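Local structure of putative exported protein (Bordetella parapertussis, 3OCJ) at residues F227-P239 with R264-A276. The protein is of unknown function but has a Rossmann-like methyltransferase domain, so it probably binds S-adenosylmethionine and may transfer methyl groups. Sequence-based numbering, arbitrary orientation.
Sequences FLTPPPALSPDSP and RWNALRTHAQTRA. With PLM (palmitic acid), chain D.
Leu228 O is gripped by two donors: Arg269 N reaches it at 2.9 Å in a nearly straight bond (167°) lying in the carbonyl plane, and a water donates to it at 2.8 Å. The same water donates to Ala267 O, bridging the two backbones beside their only direct hydrogen bond, and Leu268 CA adds a CA-H...O contact to Leu228 O. Arg269 O, in turn, receives Thr229 CA at 3.3 Å and meets the edge of the Phe227 ring in its plane. With chi1 at 54°, Phe227 CG sits between its backbone N and carbonyl carbon, and the ring slots in at the start of helix 271-280. Thr274 CB stands over one face, 4.0 Å from the centroid, while the ring edge points at the face of His271 in a T-shaped pair with planes at 85°. Pro239 CB and CG lie at the imidazole edge, and His271 NE2 is hydrogen-bonded to Asp290 OD1. Thr270 and Gln273 close the helix start with a capping box, which leaves Thr270 CG2 against Pro230 CG (3.7 Å). Leu268 divides its branches, CD2 on Leu228 CB and CD1 on Pro231 CD and Leu234 CD2. Leu228 CD1 packs obliquely on Trp265 CD1. The Trp265 indole offers one face to the palmitic acid, C4 lying 3.4 Å above the plane over its centre. The Arg269 guanidinium bonds to the carbonyls of Glu200 and Asn197 and pairs with Asp203 in a salt bridge. One backbone bond, a shared water and apolar packing thus tie the loop after strand 221-226 to both the helix cap and the tryptophan that lines the palmitic acid.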
# COMPACT_ATOMS: atom_id res chain seq x y z
N PHE A 227 -2.75 -0.67 -7.91
CA PHE A 227 -4.15 -0.60 -7.52
C PHE A 227 -4.63 -1.97 -7.10
O PHE A 227 -4.19 -2.98 -7.65
CB PHE A 227 -5.01 -0.06 -8.69
CG PHE A 227 -4.85 -0.82 -9.98
CD1 PHE A 227 -5.82 -1.70 -10.40
CD2 PHE A 227 -3.70 -0.65 -10.75
CE1 PHE A 227 -5.67 -2.39 -11.60
CE2 PHE A 227 -3.54 -1.35 -11.93
CZ PHE A 227 -4.52 -2.22 -12.35
N LEU A 228 -5.51 -2.02 -6.09
CA LEU A 228 -6.20 -3.25 -5.74
C LEU A 228 -7.39 -3.47 -6.66
O LEU A 228 -8.13 -2.53 -6.98
CB LEU A 228 -6.68 -3.20 -4.30
CG LEU A 228 -5.60 -3.30 -3.22
CD1 LEU A 228 -6.17 -2.86 -1.86
CD2 LEU A 228 -5.06 -4.72 -3.13
N THR A 229 -7.57 -4.72 -7.10
CA THR A 229 -8.62 -5.09 -8.05
C THR A 229 -9.83 -5.71 -7.35
O THR A 229 -9.70 -6.28 -6.25
CB THR A 229 -8.09 -6.12 -9.03
OG1 THR A 229 -7.57 -7.20 -8.25
CG2 THR A 229 -6.97 -5.52 -9.89
N PRO A 230 -11.01 -5.62 -7.97
CA PRO A 230 -12.22 -6.20 -7.38
C PRO A 230 -12.26 -7.70 -7.56
O PRO A 230 -11.83 -8.19 -8.61
CB PRO A 230 -13.34 -5.54 -8.19
CG PRO A 230 -12.71 -5.35 -9.56
CD PRO A 230 -11.30 -4.88 -9.21
N PRO A 231 -12.79 -8.43 -6.57
CA PRO A 231 -12.94 -9.89 -6.70
C PRO A 231 -14.13 -10.23 -7.59
O PRO A 231 -14.93 -9.35 -7.95
CB PRO A 231 -13.22 -10.33 -5.27
CG PRO A 231 -13.95 -9.15 -4.68
CD PRO A 231 -13.25 -7.94 -5.26
N PRO A 232 -14.26 -11.51 -7.96
CA PRO A 232 -15.34 -11.90 -8.87
C PRO A 232 -16.74 -11.57 -8.35
O PRO A 232 -17.59 -11.21 -9.16
CB PRO A 232 -15.13 -13.41 -9.02
CG PRO A 232 -13.66 -13.60 -8.81
CD PRO A 232 -13.30 -12.60 -7.73
N ALA A 233 -16.98 -11.64 -7.04
CA ALA A 233 -18.33 -11.32 -6.56
C ALA A 233 -18.71 -9.87 -6.89
O ALA A 233 -19.87 -9.57 -7.16
CB ALA A 233 -18.45 -11.58 -5.07
N LEU A 234 -17.71 -8.99 -6.87
CA LEU A 234 -17.96 -7.56 -6.98
C LEU A 234 -18.01 -7.06 -8.43
O LEU A 234 -18.74 -6.12 -8.75
CB LEU A 234 -16.88 -6.79 -6.21
CG LEU A 234 -16.99 -5.26 -6.18
CD1 LEU A 234 -18.33 -4.82 -5.58
CD2 LEU A 234 -15.85 -4.67 -5.38
N SER A 235 -17.24 -7.69 -9.31
CA SER A 235 -17.11 -7.20 -10.67
C SER A 235 -17.14 -8.31 -11.71
O SER A 235 -16.41 -9.30 -11.58
CB SER A 235 -15.77 -6.47 -10.85
OG SER A 235 -15.59 -6.10 -12.20
N PRO A 236 -17.96 -8.14 -12.76
CA PRO A 236 -17.96 -9.08 -13.89
C PRO A 236 -16.60 -9.12 -14.57
O PRO A 236 -16.30 -10.07 -15.29
CB PRO A 236 -18.99 -8.49 -14.86
CG PRO A 236 -19.80 -7.54 -14.06
CD PRO A 236 -18.90 -7.03 -12.98
N ASP A 237 -15.78 -8.10 -14.34
CA ASP A 237 -14.47 -7.98 -14.99
C ASP A 237 -13.32 -8.18 -14.02
O ASP A 237 -12.21 -7.70 -14.25
CB ASP A 237 -14.38 -6.61 -15.66
CG ASP A 237 -15.52 -6.37 -16.62
OD1 ASP A 237 -15.76 -7.23 -17.48
OD2 ASP A 237 -16.20 -5.32 -16.50
N SER A 238 -13.58 -8.88 -12.92
CA SER A 238 -12.50 -9.20 -11.99
C SER A 238 -11.41 -9.96 -12.71
O SER A 238 -11.69 -10.92 -13.41
CB SER A 238 -13.00 -10.08 -10.86
OG SER A 238 -11.93 -10.46 -10.01
N PRO A 239 -10.15 -9.56 -12.50
CA PRO A 239 -9.01 -10.30 -13.06
C PRO A 239 -8.48 -11.39 -12.13
O PRO A 239 -7.50 -12.05 -12.47
CB PRO A 239 -7.94 -9.21 -13.20
CG PRO A 239 -8.21 -8.32 -11.99
CD PRO A 239 -9.72 -8.31 -11.83
N ARG A 264 -10.13 0.40 5.25
CA ARG A 264 -10.51 1.55 4.43
C ARG A 264 -9.97 1.47 3.01
O ARG A 264 -10.28 2.35 2.20
CB ARG A 264 -9.92 2.83 5.03
CG ARG A 264 -10.25 3.13 6.47
CD ARG A 264 -9.24 4.16 7.00
NE ARG A 264 -9.59 4.59 8.34
CZ ARG A 264 -10.47 5.55 8.60
NH1 ARG A 264 -11.08 6.18 7.59
NH2 ARG A 264 -10.75 5.88 9.85
N TRP A 265 -9.14 0.47 2.70
CA TRP A 265 -8.49 0.36 1.39
C TRP A 265 -9.35 -0.35 0.35
O TRP A 265 -8.83 -1.09 -0.48
CB TRP A 265 -7.14 -0.34 1.52
CG TRP A 265 -7.17 -1.74 2.13
CD1 TRP A 265 -7.74 -2.85 1.59
CD2 TRP A 265 -6.56 -2.15 3.36
NE1 TRP A 265 -7.53 -3.94 2.42
CE2 TRP A 265 -6.80 -3.54 3.50
CE3 TRP A 265 -5.80 -1.49 4.33
CZ2 TRP A 265 -6.34 -4.26 4.61
CZ3 TRP A 265 -5.35 -2.22 5.44
CH2 TRP A 265 -5.62 -3.59 5.56
N ASN A 266 -10.65 -0.10 0.38
CA ASN A 266 -11.58 -0.86 -0.43
C ASN A 266 -12.11 -0.15 -1.68
O ASN A 266 -13.22 -0.46 -2.15
CB ASN A 266 -12.74 -1.36 0.43
CG ASN A 266 -13.60 -0.24 0.96
OD1 ASN A 266 -13.21 0.93 0.96
ND2 ASN A 266 -14.80 -0.59 1.42
N ALA A 267 -11.34 0.79 -2.20
CA ALA A 267 -11.66 1.39 -3.49
C ALA A 267 -10.99 0.53 -4.55
O ALA A 267 -9.85 0.78 -4.92
CB ALA A 267 -11.18 2.83 -3.57
N LEU A 268 -11.71 -0.48 -5.01
CA LEU A 268 -11.16 -1.51 -5.89
C LEU A 268 -11.48 -1.16 -7.33
O LEU A 268 -12.59 -0.72 -7.63
CB LEU A 268 -11.73 -2.88 -5.52
CG LEU A 268 -11.65 -3.24 -4.02
CD1 LEU A 268 -12.26 -4.61 -3.73
CD2 LEU A 268 -10.20 -3.18 -3.53
N ARG A 269 -10.51 -1.35 -8.23
CA ARG A 269 -10.65 -0.92 -9.61
C ARG A 269 -10.01 -1.94 -10.54
O ARG A 269 -9.03 -2.62 -10.17
CB ARG A 269 -9.98 0.44 -9.82
CG ARG A 269 -10.73 1.58 -9.14
CD ARG A 269 -10.18 2.98 -9.49
NE ARG A 269 -11.04 3.97 -8.84
CZ ARG A 269 -10.87 4.44 -7.61
NH1 ARG A 269 -9.79 4.10 -6.90
NH2 ARG A 269 -11.77 5.28 -7.11
N THR A 270 -10.58 -2.08 -11.73
CA THR A 270 -10.04 -3.00 -12.72
C THR A 270 -8.87 -2.37 -13.49
O THR A 270 -8.61 -1.16 -13.40
CB THR A 270 -11.10 -3.40 -13.73
OG1 THR A 270 -11.51 -2.23 -14.44
CG2 THR A 270 -12.31 -4.04 -13.05
N HIS A 271 -8.18 -3.20 -14.27
CA HIS A 271 -7.14 -2.73 -15.18
C HIS A 271 -7.72 -1.72 -16.16
O HIS A 271 -7.13 -0.67 -16.40
CB HIS A 271 -6.55 -3.90 -15.98
CG HIS A 271 -5.69 -4.84 -15.18
ND1 HIS A 271 -6.21 -5.82 -14.36
CD2 HIS A 271 -4.35 -4.97 -15.13
CE1 HIS A 271 -5.21 -6.50 -13.82
NE2 HIS A 271 -4.07 -6.00 -14.26
N ALA A 272 -8.89 -2.03 -16.72
CA ALA A 272 -9.51 -1.14 -17.69
C ALA A 272 -9.89 0.20 -17.06
O ALA A 272 -9.71 1.25 -17.68
CB ALA A 272 -10.73 -1.80 -18.33
N GLN A 273 -10.41 0.17 -15.83
CA GLN A 273 -10.76 1.42 -15.16
C GLN A 273 -9.50 2.25 -14.92
O GLN A 273 -9.49 3.45 -15.17
CB GLN A 273 -11.48 1.15 -13.84
CG GLN A 273 -12.91 0.64 -14.02
CD GLN A 273 -13.57 0.30 -12.71
OE1 GLN A 273 -12.99 -0.35 -11.85
NE2 GLN A 273 -14.81 0.75 -12.54
N THR A 274 -8.45 1.61 -14.42
CA THR A 274 -7.20 2.31 -14.16
C THR A 274 -6.61 2.87 -15.46
O THR A 274 -6.12 4.00 -15.48
CB THR A 274 -6.21 1.37 -13.43
OG1 THR A 274 -6.76 1.07 -12.14
CG2 THR A 274 -4.84 2.02 -13.27
N ARG A 275 -6.65 2.07 -16.53
CA ARG A 275 -6.19 2.56 -17.82
C ARG A 275 -6.94 3.82 -18.26
O ARG A 275 -6.33 4.79 -18.70
CB ARG A 275 -6.34 1.48 -18.89
CG ARG A 275 -6.15 2.03 -20.30
CD ARG A 275 -6.22 0.93 -21.36
NE ARG A 275 -5.11 -0.02 -21.23
CZ ARG A 275 -3.89 0.20 -21.71
NH1 ARG A 275 -3.61 1.33 -22.35
NH2 ARG A 275 -2.93 -0.70 -21.56
N ALA A 276 -8.26 3.79 -18.13
CA ALA A 276 -9.07 4.96 -18.49
C ALA A 276 -8.67 6.20 -17.69
O ALA A 276 -8.55 7.30 -18.25
CB ALA A 276 -10.56 4.65 -18.30
C1 PLM D . -1.90 0.06 1.91
O1 PLM D . -0.86 -0.12 1.23
O2 PLM D . -1.99 1.10 2.58
C2 PLM D . -3.03 -0.96 1.94
C3 PLM D . -2.66 -2.29 1.28
C4 PLM D . -3.76 -3.30 1.63
C5 PLM D . -3.66 -4.61 0.85
C6 PLM D . -2.42 -5.41 1.23
C7 PLM D . -2.11 -5.37 2.72
C8 PLM D . -3.16 -6.08 3.58
C9 PLM D . -2.70 -6.00 5.03
CA PLM D . -3.38 -7.03 5.93
CB PLM D . -2.50 -7.29 7.15
CC PLM D . -3.27 -7.94 8.28
CD PLM D . -2.37 -8.14 9.49
CE PLM D . -3.20 -8.62 10.68
CF PLM D . -2.47 -8.39 12.00
CG PLM D . -1.15 -9.14 12.07
O HOH W 1 -7.77 0.19 -6.55